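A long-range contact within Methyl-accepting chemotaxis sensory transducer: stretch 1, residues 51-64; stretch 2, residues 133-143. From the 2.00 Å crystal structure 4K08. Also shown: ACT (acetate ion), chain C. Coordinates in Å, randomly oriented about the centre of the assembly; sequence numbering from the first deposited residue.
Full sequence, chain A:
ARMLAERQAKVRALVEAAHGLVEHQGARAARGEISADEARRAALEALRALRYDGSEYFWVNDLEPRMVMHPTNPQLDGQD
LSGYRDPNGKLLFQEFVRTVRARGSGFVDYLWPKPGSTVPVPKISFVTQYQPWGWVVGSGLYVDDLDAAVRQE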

# COMPACT_ATOMS: atom_id res chain seq x y z
N ARG A 51 -11.60 -4.36 -2.72
CA ARG A 51 -11.80 -3.90 -1.35
C ARG A 51 -11.93 -5.15 -0.49
O ARG A 51 -12.21 -6.22 -1.02
CB ARG A 51 -13.10 -3.06 -1.25
CG ARG A 51 -13.05 -1.76 -2.08
CD ARG A 51 -11.91 -0.73 -1.48
NE ARG A 51 -12.11 0.56 -2.13
CZ ARG A 51 -11.76 0.79 -3.40
NH1 ARG A 51 -11.12 -0.17 -4.10
NH2 ARG A 51 -12.01 1.97 -3.99
N TYR A 52 -11.72 -5.05 0.80
CA TYR A 52 -12.06 -6.17 1.67
C TYR A 52 -12.76 -5.66 2.92
O TYR A 52 -12.63 -4.44 3.26
CB TYR A 52 -10.85 -7.02 2.07
CG TYR A 52 -9.72 -6.31 2.82
CD1 TYR A 52 -8.75 -5.56 2.13
CD2 TYR A 52 -9.62 -6.38 4.21
CE1 TYR A 52 -7.67 -4.91 2.82
CE2 TYR A 52 -8.58 -5.73 4.90
CZ TYR A 52 -7.62 -5.00 4.19
OH TYR A 52 -6.61 -4.36 4.89
N ASP A 53 -13.48 -6.57 3.58
CA ASP A 53 -14.15 -6.26 4.87
C ASP A 53 -14.92 -4.98 4.68
O ASP A 53 -14.88 -4.11 5.56
CB ASP A 53 -13.16 -6.10 6.05
CG ASP A 53 -12.45 -7.42 6.43
OD1 ASP A 53 -12.87 -8.49 5.98
OD2 ASP A 53 -11.43 -7.41 7.16
N GLY A 54 -15.58 -4.85 3.53
CA GLY A 54 -16.35 -3.65 3.21
C GLY A 54 -15.52 -2.61 2.43
O GLY A 54 -15.38 -2.62 1.19
N SER A 55 -14.90 -1.69 3.14
CA SER A 55 -14.30 -0.58 2.43
C SER A 55 -12.77 -0.50 2.63
O SER A 55 -12.14 0.46 2.20
CB SER A 55 -15.00 0.71 2.89
OG SER A 55 -14.56 0.97 4.23
N GLU A 56 -12.16 -1.51 3.25
CA GLU A 56 -10.70 -1.48 3.40
C GLU A 56 -10.04 -1.61 2.01
O GLU A 56 -10.54 -2.35 1.11
CB GLU A 56 -10.16 -2.60 4.31
CG GLU A 56 -10.92 -2.80 5.63
CD GLU A 56 -10.84 -1.62 6.62
OE1 GLU A 56 -10.09 -0.61 6.43
OE2 GLU A 56 -11.55 -1.74 7.63
N TYR A 57 -8.91 -0.93 1.82
CA TYR A 57 -8.36 -0.81 0.46
C TYR A 57 -6.82 -0.91 0.43
O TYR A 57 -6.15 -0.86 1.49
CB TYR A 57 -8.80 0.53 -0.13
CG TYR A 57 -8.17 1.69 0.65
CD1 TYR A 57 -6.90 2.18 0.32
CD2 TYR A 57 -8.87 2.28 1.72
CE1 TYR A 57 -6.31 3.25 1.07
CE2 TYR A 57 -8.31 3.35 2.45
CZ TYR A 57 -7.03 3.82 2.13
OH TYR A 57 -6.53 4.85 2.88
N PHE A 58 -6.27 -1.01 -0.79
CA PHE A 58 -4.82 -1.12 -1.02
C PHE A 58 -4.36 0.16 -1.71
O PHE A 58 -5.13 0.72 -2.45
CB PHE A 58 -4.49 -2.31 -1.95
CG PHE A 58 -4.94 -3.66 -1.41
CD1 PHE A 58 -4.19 -4.33 -0.45
CD2 PHE A 58 -6.14 -4.24 -1.84
CE1 PHE A 58 -4.63 -5.56 0.07
CE2 PHE A 58 -6.57 -5.44 -1.36
CZ PHE A 58 -5.82 -6.11 -0.39
N TRP A 59 -3.09 0.58 -1.55
CA TRP A 59 -2.54 1.62 -2.40
C TRP A 59 -1.15 1.16 -2.83
O TRP A 59 -0.58 0.24 -2.26
CB TRP A 59 -2.39 2.98 -1.64
CG TRP A 59 -1.23 2.93 -0.63
CD1 TRP A 59 0.12 3.24 -0.87
CD2 TRP A 59 -1.29 2.48 0.73
NE1 TRP A 59 0.86 3.05 0.29
CE2 TRP A 59 0.05 2.54 1.27
CE3 TRP A 59 -2.33 2.03 1.56
CZ2 TRP A 59 0.35 2.19 2.59
CZ3 TRP A 59 -2.01 1.67 2.92
CH2 TRP A 59 -0.69 1.76 3.40
N VAL A 60 -0.60 1.82 -3.84
CA VAL A 60 0.73 1.53 -4.29
C VAL A 60 1.49 2.85 -4.37
O VAL A 60 1.01 3.82 -4.97
CB VAL A 60 0.72 0.87 -5.70
CG1 VAL A 60 2.21 0.66 -6.15
CG2 VAL A 60 -0.10 -0.44 -5.69
N ASN A 61 2.68 2.89 -3.78
CA ASN A 61 3.59 3.99 -4.06
C ASN A 61 4.96 3.45 -4.46
O ASN A 61 5.21 2.27 -4.27
CB ASN A 61 3.68 5.00 -2.89
CG ASN A 61 4.28 4.40 -1.62
OD1 ASN A 61 3.56 3.90 -0.74
ND2 ASN A 61 5.61 4.46 -1.51
N ASP A 62 5.83 4.31 -5.00
CA ASP A 62 7.19 3.84 -5.37
C ASP A 62 8.21 4.36 -4.38
O ASP A 62 7.84 4.89 -3.30
CB ASP A 62 7.61 4.22 -6.82
CG ASP A 62 7.78 5.73 -7.05
OD1 ASP A 62 7.99 6.54 -6.09
OD2 ASP A 62 7.67 6.13 -8.24
N LEU A 63 9.49 4.20 -4.71
CA LEU A 63 10.54 4.41 -3.72
C LEU A 63 11.02 5.85 -3.60
O LEU A 63 11.76 6.17 -2.68
CB LEU A 63 11.73 3.45 -4.01
CG LEU A 63 11.31 1.97 -3.92
CD1 LEU A 63 12.49 1.08 -4.31
CD2 LEU A 63 10.77 1.59 -2.55
N GLU A 64 10.59 6.73 -4.51
CA GLU A 64 10.97 8.13 -4.44
C GLU A 64 10.77 8.79 -3.04
O GLU A 64 11.69 9.43 -2.56
CB GLU A 64 10.28 8.94 -5.56
CG GLU A 64 10.82 10.39 -5.72
CD GLU A 64 10.20 11.13 -6.91
OE1 GLU A 64 9.60 10.47 -7.81
OE2 GLU A 64 10.30 12.37 -6.94
N TRP A 133 9.86 -3.54 -9.63
CA TRP A 133 9.21 -2.35 -10.16
C TRP A 133 9.37 -1.16 -9.23
O TRP A 133 8.87 -0.06 -9.51
CB TRP A 133 7.70 -2.60 -10.35
CG TRP A 133 7.38 -3.59 -11.45
CD1 TRP A 133 8.21 -4.03 -12.45
CD2 TRP A 133 6.12 -4.27 -11.64
NE1 TRP A 133 7.55 -4.95 -13.25
CE2 TRP A 133 6.26 -5.10 -12.78
CE3 TRP A 133 4.88 -4.24 -10.95
CZ2 TRP A 133 5.22 -5.91 -13.26
CZ3 TRP A 133 3.84 -5.05 -11.42
CH2 TRP A 133 4.02 -5.90 -12.57
N GLY A 134 10.07 -1.38 -8.12
CA GLY A 134 10.28 -0.32 -7.14
C GLY A 134 8.95 0.07 -6.49
O GLY A 134 8.73 1.25 -6.17
N TRP A 135 8.03 -0.90 -6.32
CA TRP A 135 6.73 -0.63 -5.70
C TRP A 135 6.68 -0.94 -4.20
O TRP A 135 7.32 -1.90 -3.73
CB TRP A 135 5.63 -1.50 -6.36
CG TRP A 135 5.20 -0.98 -7.66
CD1 TRP A 135 5.73 0.07 -8.35
CD2 TRP A 135 4.10 -1.45 -8.42
NE1 TRP A 135 5.04 0.26 -9.52
CE2 TRP A 135 4.02 -0.65 -9.58
CE3 TRP A 135 3.15 -2.47 -8.22
CZ2 TRP A 135 3.04 -0.86 -10.56
CZ3 TRP A 135 2.19 -2.67 -9.18
CH2 TRP A 135 2.14 -1.88 -10.35
N VAL A 136 5.88 -0.17 -3.49
CA VAL A 136 5.48 -0.51 -2.13
C VAL A 136 3.97 -0.72 -2.18
O VAL A 136 3.28 0.14 -2.71
CB VAL A 136 5.79 0.65 -1.15
CG1 VAL A 136 5.22 0.36 0.28
CG2 VAL A 136 7.33 0.89 -1.11
N VAL A 137 3.48 -1.84 -1.68
CA VAL A 137 2.02 -2.11 -1.68
C VAL A 137 1.57 -2.18 -0.22
O VAL A 137 2.26 -2.80 0.62
CB VAL A 137 1.71 -3.46 -2.39
CG1 VAL A 137 0.18 -3.65 -2.52
CG2 VAL A 137 2.40 -3.49 -3.76
N GLY A 138 0.47 -1.50 0.12
CA GLY A 138 0.08 -1.39 1.52
C GLY A 138 -1.42 -1.48 1.72
O GLY A 138 -2.20 -1.28 0.78
N SER A 139 -1.81 -1.78 2.96
CA SER A 139 -3.20 -1.67 3.40
C SER A 139 -3.14 -1.52 4.92
O SER A 139 -2.16 -1.98 5.53
CB SER A 139 -4.04 -2.91 3.02
OG SER A 139 -5.41 -2.71 3.35
N GLY A 140 -4.13 -0.88 5.52
CA GLY A 140 -4.14 -0.72 6.97
C GLY A 140 -5.53 -0.88 7.61
O GLY A 140 -6.56 -0.86 6.92
N LEU A 141 -5.55 -1.02 8.93
CA LEU A 141 -6.80 -1.01 9.69
C LEU A 141 -6.89 0.32 10.46
O LEU A 141 -5.87 0.96 10.79
CB LEU A 141 -6.86 -2.19 10.68
CG LEU A 141 -5.68 -2.14 11.69
CD1 LEU A 141 -6.13 -1.61 13.03
CD2 LEU A 141 -5.02 -3.47 11.90
N TYR A 142 -8.12 0.71 10.74
CA TYR A 142 -8.38 1.89 11.52
C TYR A 142 -8.56 1.41 12.97
O TYR A 142 -9.48 0.62 13.28
CB TYR A 142 -9.58 2.66 10.98
CG TYR A 142 -9.24 3.23 9.61
CD1 TYR A 142 -8.64 4.51 9.50
CD2 TYR A 142 -9.47 2.48 8.43
CE1 TYR A 142 -8.25 5.03 8.23
CE2 TYR A 142 -9.11 2.99 7.15
CZ TYR A 142 -8.51 4.25 7.06
OH TYR A 142 -8.15 4.78 5.85
N VAL A 143 -7.61 1.83 13.80
CA VAL A 143 -7.55 1.41 15.21
C VAL A 143 -8.90 1.46 15.89
O VAL A 143 -9.27 0.51 16.57
CB VAL A 143 -6.55 2.23 16.04
CG1 VAL A 143 -6.65 1.82 17.54
CG2 VAL A 143 -5.10 2.07 15.51
C ACT C . -3.09 5.13 3.28
O ACT C . -4.11 5.33 2.52
OXT ACT C . -3.28 4.61 4.41
CH3 ACT C . -1.65 5.49 2.90
O HOH W 1 -8.26 -3.36 7.32
O HOH W 2 -8.31 0.19 4.73
O HOH W 3 -10.42 -0.73 9.71
O HOH W 4 -5.91 0.94 3.76

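Four backbone hydrogen bonds hold the two stretches together as antiparallel strands. Val136 N gives the shortest, 2.6 Å to Asn61 O, and Asn61 N returns one to Val136 O at 3.0 Å. Two residues along, Trp59 N reaches Gly138 O and Gly138 N reaches Trp59 O, each at 3.1 Å. Between these two rings sits the non-hydrogen-bonded pair Val60 and Val137, where Val60 CA approaches Val136 O to 3.3 Å.

Past the last bridge, a serine side chain continues the pairing. Ser139 OG donates to Tyr57 O at 2.7 Å and also hydrogen-bonds Tyr52 OH at 2.6 Å, so one small hydroxyl, in the t rotamer, ties two residues of the first stretch. Farther out, water replaces direct pairing: one water lies 2.9 Å from Tyr57 O and 3.1 Å from Gly140 N, bonded to both, and another donates to Glu56 OE1 (2.6 Å) and Gly140 O (3.0 Å) while accepting from Tyr57 N (3.2 Å).

The glycine at 138 is the clearest rule. The Trp59 ring, chi1 near 73° (p), folds back across the neighboring strand, and Gly138 CA lies 3.7 Å from the centroid of its six-membered ring, over the face. An ideal CB there would come 2.3 Å from Trp59 CZ2, a clash. Acetate, probably from the crystallisation liquor, covers the opposite face. The indole is also fixed at its nitrogen, Trp59 NE1 donating to Asn61 OD1 at 3.0 Å.

Val60 and Trp135 share the other face of the sheet: Val60 CG1 sits over the indole, 3.6 Å from Trp135 CD2, a compact methyl against a flat aromatic surface. On the Trp59 face, Val136 is well buried, with its CG2 3.8 Å from Leu63 CD2. In all, the contact buries 820 Å², counting both sides.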